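Local coordinates for TRAP dicarboxylate transporter-DctP subunit (Desulfovibrio salexigens, PDB 4N6D), which probably serves as the periplasmic solute-binding component of a TRAP transporter, capturing a small molecule, perhaps a carboxylate, for delivery to its membrane partner, at residues Y34-P39 with V46-W51; P38-F43 with T67-T72. All blocks are in the same frame, centred on the assembly; numbering follows the deposited sequence.

How the contacts relate
The two contacts show how one beta-alpha-beta unit is tied together at different depths. Their centres lie about 6 Å apart, both draw on the chain at and after strand 30-35, and they share P38 and P39. Contact 1 is core: strand 30-35 meets helix 43-58 through an aromatic ring, a thioether and side-chain amides. Contact 2 lies at the surface, where the loop leading into that helix meets the turn after strand 63-68, mostly through backbone atoms and small apolar groups. They also touch each other, E49 of the helix probably bonding to T67 and the F37 carbonyl to S71, while the methyl of M48 packs on T67.

Contact 1: Y34-P39 with V46-W51; sequences YANFPP and VQMERW
Buried strand-helix packing joins Y34 of strand 30-35 and N36 two residues on to Q47, M48 and W51 of helix 43-58. M48 lies over one face of the Y34 ring, the two side chains running past each other in opposite directions. Its CG sits 3.4 Å from the ring centroid, only 5° off the normal, in a CH-pi contact, while SD is displaced toward the rim and comes within 3.4 Å of Y34 CD2. This is a Met-aromatic contact. The bend at chi3 (68°) points CE away from the ring. At SD, N36 and M48 meet tip to tip: ND2 of N36 gives a weak hydrogen bond to SD of M48, while its stronger partner is the carbonyl of P44. At the ring's edge W51 completes an offset edge-to-face pair, the edge of Y34 directed at the face of the six-membered ring of W51 with planes at 72°. CE1 of Y34 comes within 3.7 Å of CE3 of W51. The phenol oxygen is gripped as well: Q47 NE2 donates to Y34 OH (3.1 Å), with the oxygen close to the amide plane, and a water bonded to that OH donates to OE1 of Q47. The same amide also bonds to the P44 carbonyl and, through OE1, to Q262 of helix 249-285, linking the phenol to that long helix. Such strand-to-helix packing is characteristic of the beta-alpha-beta unit 30-35, 43-58, 63-68 in the first lobe of periplasmic binding proteins.

Contact 2: P38-F43 with T67-T72; sequences PPAKTF and TYPGST
The backbone of P38-P39 runs close beside that of P69-G70, with the CA atoms of P39 and G70 4.2 Å apart, and one hydrogen bond joins them: G70 N donates to P38 O at 2.7 Å. The bond is bent, at 138° about the hydrogen, and the donor stands above the carbonyl plane. Next to it the side chains contribute a small apolar patch. P69 directs its CB toward the loop, 3.8 Å from A40 CA, while the two CB atoms of A40 and P69 are 3.9 Å apart; CG of the same ring also lies near the alanine methyl. P69 touches C45 of helix 43-58 too, and so bridges the loop and the first turn of the helix. Each side of the contact is a tight turn. On one, P39 to T42 forms a type I beta turn just before the helix, with T42 at its N-cap position; P39 O accepts T42 N and also T42 OG1, the latter 2.8 Å from P39 O and in the carbonyl plane, a bond within the turn and not a helix cap. On the other, P69 to T72 makes a type I' turn beyond strand 63-68, in which G70 and S71 both adopt positive phi (63° and 66°). The backbone of S71 bonds to that of N36, fastening this turn to the chain that leaves strand 30-35.

Contact 1: Y34-P39 with V46-W51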
loop_
_atom_site.group_PDB
_atom_site.type_symbol
_atom_site.label_atom_id
_atom_site.label_comp_id
_atom_site.label_asym_id
_atom_site.label_seq_id
_atom_site.Cartn_x
_atom_site.Cartn_y
_atom_site.Cartn_z
ATOM N N TYR A 34 13.662 12.718 -8.517
ATOM C CA TYR A 34 12.828 11.719 -7.873
ATOM C C TYR A 34 11.433 11.821 -8.497
ATOM O O TYR A 34 10.683 12.786 -8.266
ATOM C CB TYR A 34 12.872 11.982 -6.357
ATOM C CG TYR A 34 12.277 10.951 -5.429
ATOM C CD1 TYR A 34 12.851 10.729 -4.194
ATOM C CD2 TYR A 34 11.118 10.254 -5.740
ATOM C CE1 TYR A 34 12.297 9.829 -3.286
ATOM C CE2 TYR A 34 10.570 9.342 -4.841
ATOM C CZ TYR A 34 11.163 9.148 -3.612
ATOM O OH TYR A 34 10.646 8.275 -2.682
ATOM N N ALA A 35 11.121 10.845 -9.351
ATOM C CA ALA A 35 9.839 10.782 -10.044
ATOM C C ALA A 35 8.806 10.096 -9.162
ATOM O O ALA A 35 9.120 9.147 -8.464
ATOM C CB ALA A 35 9.989 10.030 -11.361
ATOM N N ASN A 36 7.573 10.579 -9.214
ATOM C CA ASN A 36 6.489 9.995 -8.443
ATOM C C ASN A 36 5.185 10.189 -9.199
ATOM O O ASN A 36 4.882 11.295 -9.621
ATOM C CB ASN A 36 6.442 10.658 -7.068
ATOM C CG ASN A 36 6.135 9.689 -5.968
ATOM O OD1 ASN A 36 5.327 8.771 -6.143
ATOM N ND2 ASN A 36 6.777 9.885 -4.817
ATOM N N PHE A 37 4.414 9.127 -9.386
ATOM C CA PHE A 37 3.278 9.193 -10.291
ATOM C C PHE A 37 1.990 9.866 -9.724
ATOM O O PHE A 37 1.274 10.554 -10.468
ATOM C CB PHE A 37 2.960 7.805 -10.859
ATOM C CG PHE A 37 2.421 6.848 -9.848
ATOM C CD1 PHE A 37 1.062 6.843 -9.525
ATOM C CD2 PHE A 37 3.264 5.957 -9.203
ATOM C CE1 PHE A 37 0.567 5.963 -8.575
ATOM C CE2 PHE A 37 2.777 5.083 -8.244
ATOM C CZ PHE A 37 1.421 5.090 -7.932
ATOM N N PRO A 38 1.702 9.680 -8.427
ATOM C CA PRO A 38 0.436 10.201 -7.910
ATOM C C PRO A 38 0.517 11.686 -7.570
ATOM O O PRO A 38 1.610 12.262 -7.595
ATOM C CB PRO A 38 0.224 9.389 -6.630
ATOM C CG PRO A 38 1.586 9.135 -6.131
ATOM C CD PRO A 38 2.487 9.004 -7.371
ATOM N N PRO A 39 -0.629 12.315 -7.284
ATOM C CA PRO A 39 -0.624 13.738 -6.929
ATOM C C PRO A 39 0.190 14.072 -5.674
ATOM O O PRO A 39 0.339 13.240 -4.778
ATOM C CB PRO A 39 -2.099 14.038 -6.673
ATOM C CG PRO A 39 -2.836 13.015 -7.465
ATOM C CD PRO A 39 -1.999 11.779 -7.375
ATOM N N VAL A 46 4.130 12.621 -0.239
ATOM C CA VAL A 46 4.455 13.228 1.052
ATOM C C VAL A 46 5.698 12.581 1.654
ATOM O O VAL A 46 6.601 13.269 2.147
ATOM C CB VAL A 46 3.261 13.127 2.029
ATOM C CG1 VAL A 46 3.673 13.492 3.449
ATOM C CG2 VAL A 46 2.142 14.025 1.561
ATOM N N GLN A 47 5.781 11.258 1.611
ATOM C CA GLN A 47 6.968 10.624 2.157
ATOM C C GLN A 47 8.187 10.986 1.318
ATOM O O GLN A 47 9.280 11.159 1.865
ATOM C CB GLN A 47 6.795 9.107 2.309
ATOM C CG GLN A 47 6.758 8.332 1.008
ATOM C CD GLN A 47 8.119 8.138 0.344
ATOM O OE1 GLN A 47 9.167 8.043 1.008
ATOM N NE2 GLN A 47 8.100 8.037 -0.981
ATOM N N MET A 48 8.014 11.120 0.003
ATOM C CA MET A 48 9.131 11.520 -0.865
ATOM C C MET A 48 9.740 12.858 -0.378
ATOM O O MET A 48 10.967 13.021 -0.250
ATOM C CB MET A 48 8.663 11.614 -2.310
ATOM C CG MET A 48 9.583 12.396 -3.239
ATOM S SD MET A 48 8.878 12.610 -4.893
ATOM C CE MET A 48 7.481 13.710 -4.552
ATOM N N GLU A 49 8.884 13.821 -0.068
ATOM C CA GLU A 49 9.384 15.126 0.380
ATOM C C GLU A 49 10.118 15.019 1.703
ATOM O O GLU A 49 11.111 15.697 1.915
ATOM C CB GLU A 49 8.263 16.162 0.512
ATOM C CG GLU A 49 7.548 16.471 -0.790
ATOM C CD GLU A 49 8.455 17.089 -1.839
ATOM O OE1 GLU A 49 9.467 17.714 -1.469
ATOM O OE2 GLU A 49 8.158 16.934 -3.038
ATOM N N ARG A 50 9.614 14.189 2.614
ATOM C CA ARG A 50 10.287 14.010 3.907
ATOM C C ARG A 50 11.647 13.331 3.722
ATOM O O ARG A 50 12.642 13.703 4.358
ATOM C CB ARG A 50 9.399 13.216 4.858
ATOM C CG ARG A 50 9.939 13.148 6.295
ATOM C CD ARG A 50 10.629 11.843 6.547
ATOM N NE ARG A 50 11.244 11.841 7.874
ATOM C CZ ARG A 50 11.988 10.844 8.345
ATOM N NH1 ARG A 50 12.181 9.752 7.614
ATOM N NH2 ARG A 50 12.520 10.938 9.567
ATOM N N TRP A 51 11.695 12.372 2.808
ATOM C CA TRP A 51 12.935 11.681 2.504
ATOM C C TRP A 51 13.956 12.676 1.961
ATOM O O TRP A 51 15.108 12.677 2.385
ATOM C CB TRP A 51 12.659 10.578 1.501
ATOM C CG TRP A 51 13.834 9.691 1.186
ATOM C CD1 TRP A 51 14.189 8.552 1.851
ATOM C CD2 TRP A 51 14.762 9.835 0.109
ATOM N NE1 TRP A 51 15.305 7.991 1.272
ATOM C CE2 TRP A 51 15.674 8.757 0.197
ATOM C CE3 TRP A 51 14.930 10.779 -0.915
ATOM C CZ2 TRP A 51 16.713 8.581 -0.706
ATOM C CZ3 TRP A 51 15.983 10.606 -1.810
ATOM C CH2 TRP A 51 16.859 9.525 -1.691
HETATM O O HOH W 1 11.585 7.760 -0.288
#

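Contact 2: P38-F43 with T67-T72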
loop_
_atom_site.group_PDB
_atom_site.type_symbol
_atom_site.label_atom_id
_atom_site.label_comp_id
_atom_site.label_asym_id
_atom_site.label_seq_id
_atom_site.Cartn_x
_atom_site.Cartn_y
_atom_site.Cartn_z
ATOM N N PRO A 38 1.702 9.680 -8.427
ATOM C CA PRO A 38 0.436 10.201 -7.910
ATOM C C PRO A 38 0.517 11.686 -7.570
ATOM O O PRO A 38 1.610 12.262 -7.595
ATOM C CB PRO A 38 0.224 9.389 -6.630
ATOM C CG PRO A 38 1.586 9.135 -6.131
ATOM C CD PRO A 38 2.487 9.004 -7.371
ATOM N N PRO A 39 -0.629 12.315 -7.284
ATOM C CA PRO A 39 -0.624 13.738 -6.929
ATOM C C PRO A 39 0.190 14.072 -5.674
ATOM O O PRO A 39 0.339 13.240 -4.778
ATOM C CB PRO A 39 -2.099 14.038 -6.673
ATOM C CG PRO A 39 -2.836 13.015 -7.465
ATOM C CD PRO A 39 -1.999 11.779 -7.375
ATOM N N ALA A 40 0.692 15.301 -5.621
ATOM C CA ALA A 40 1.519 15.776 -4.502
ATOM C C ALA A 40 0.944 15.527 -3.106
ATOM O O ALA A 40 1.684 15.219 -2.168
ATOM C CB ALA A 40 1.806 17.269 -4.671
ATOM N N LYS A 41 -0.363 15.666 -2.948
ATOM C CA LYS A 41 -0.943 15.556 -1.601
ATOM C C LYS A 41 -0.975 14.137 -1.042
ATOM O O LYS A 41 -1.195 13.942 0.162
ATOM C CB LYS A 41 -2.367 16.138 -1.581
ATOM C CG LYS A 41 -2.408 17.653 -1.612
ATOM C CD LYS A 41 -3.842 18.177 -1.740
ATOM C CE LYS A 41 -3.901 19.528 -2.447
ATOM N NZ LYS A 41 -5.312 19.993 -2.641
ATOM N N THR A 42 -0.774 13.142 -1.902
ATOM C CA THR A 42 -0.950 11.747 -1.505
ATOM C C THR A 42 0.293 11.185 -0.811
ATOM O O THR A 42 1.411 11.688 -0.983
ATOM C CB THR A 42 -1.310 10.859 -2.709
ATOM O OG1 THR A 42 -0.206 10.790 -3.614
ATOM C CG2 THR A 42 -2.538 11.412 -3.441
ATOM N N PHE A 43 0.110 10.117 -0.044
ATOM C CA PHE A 43 1.179 9.640 0.819
ATOM C C PHE A 43 2.506 9.256 0.124
ATOM O O PHE A 43 3.568 9.507 0.682
ATOM C CB PHE A 43 0.688 8.557 1.808
ATOM C CG PHE A 43 0.643 7.162 1.244
ATOM C CD1 PHE A 43 -0.484 6.702 0.581
ATOM C CD2 PHE A 43 1.714 6.298 1.417
ATOM C CE1 PHE A 43 -0.522 5.410 0.065
ATOM C CE2 PHE A 43 1.661 5.002 0.928
ATOM C CZ PHE A 43 0.556 4.572 0.239
ATOM N N THR A 67 12.144 16.944 -6.756
ATOM C CA THR A 67 10.994 16.055 -6.789
ATOM C C THR A 67 10.013 16.401 -7.906
ATOM O O THR A 67 9.796 17.571 -8.254
ATOM C CB THR A 67 10.273 16.046 -5.447
ATOM O OG1 THR A 67 9.746 17.346 -5.166
ATOM C CG2 THR A 67 11.212 15.613 -4.325
ATOM N N TYR A 68 9.399 15.353 -8.446
ATOM C CA TYR A 68 8.458 15.478 -9.533
ATOM C C TYR A 68 7.189 14.679 -9.230
ATOM O O TYR A 68 6.981 13.609 -9.796
ATOM C CB TYR A 68 9.109 14.965 -10.816
ATOM C CG TYR A 68 10.281 15.801 -11.278
ATOM C CD1 TYR A 68 11.544 15.607 -10.763
ATOM C CD2 TYR A 68 10.109 16.783 -12.237
ATOM C CE1 TYR A 68 12.625 16.361 -11.188
ATOM C CE2 TYR A 68 11.159 17.536 -12.670
ATOM C CZ TYR A 68 12.423 17.327 -12.152
ATOM O OH TYR A 68 13.453 18.117 -12.599
ATOM N N PRO A 69 6.344 15.204 -8.331
ATOM C CA PRO A 69 5.047 14.593 -8.048
ATOM C C PRO A 69 4.123 14.685 -9.254
ATOM O O PRO A 69 4.355 15.465 -10.184
ATOM C CB PRO A 69 4.497 15.463 -6.920
ATOM C CG PRO A 69 5.101 16.807 -7.186
ATOM C CD PRO A 69 6.492 16.502 -7.636
ATOM N N GLY A 70 3.069 13.885 -9.243
ATOM C CA GLY A 70 2.030 14.010 -10.235
ATOM C C GLY A 70 2.468 13.754 -11.666
ATOM O O GLY A 70 1.949 14.356 -12.611
ATOM N N SER A 71 3.420 12.837 -11.821
ATOM C CA SER A 71 3.761 12.301 -13.126
ATOM C C SER A 71 4.375 13.360 -14.035
ATOM O O SER A 71 4.282 13.277 -15.267
ATOM C CB SER A 71 2.527 11.678 -13.788
ATOM O OG SER A 71 2.120 10.495 -13.112
ATOM N N THR A 72 5.038 14.334 -13.425
ATOM C CA THR A 72 5.640 15.423 -14.204
ATOM C C THR A 72 6.975 15.070 -14.848
ATOM O O THR A 72 7.434 15.776 -15.734
ATOM C CB THR A 72 5.827 16.696 -13.397
ATOM O OG1 THR A 72 6.547 16.443 -12.182
ATOM C CG2 THR A 72 4.453 17.334 -13.094
#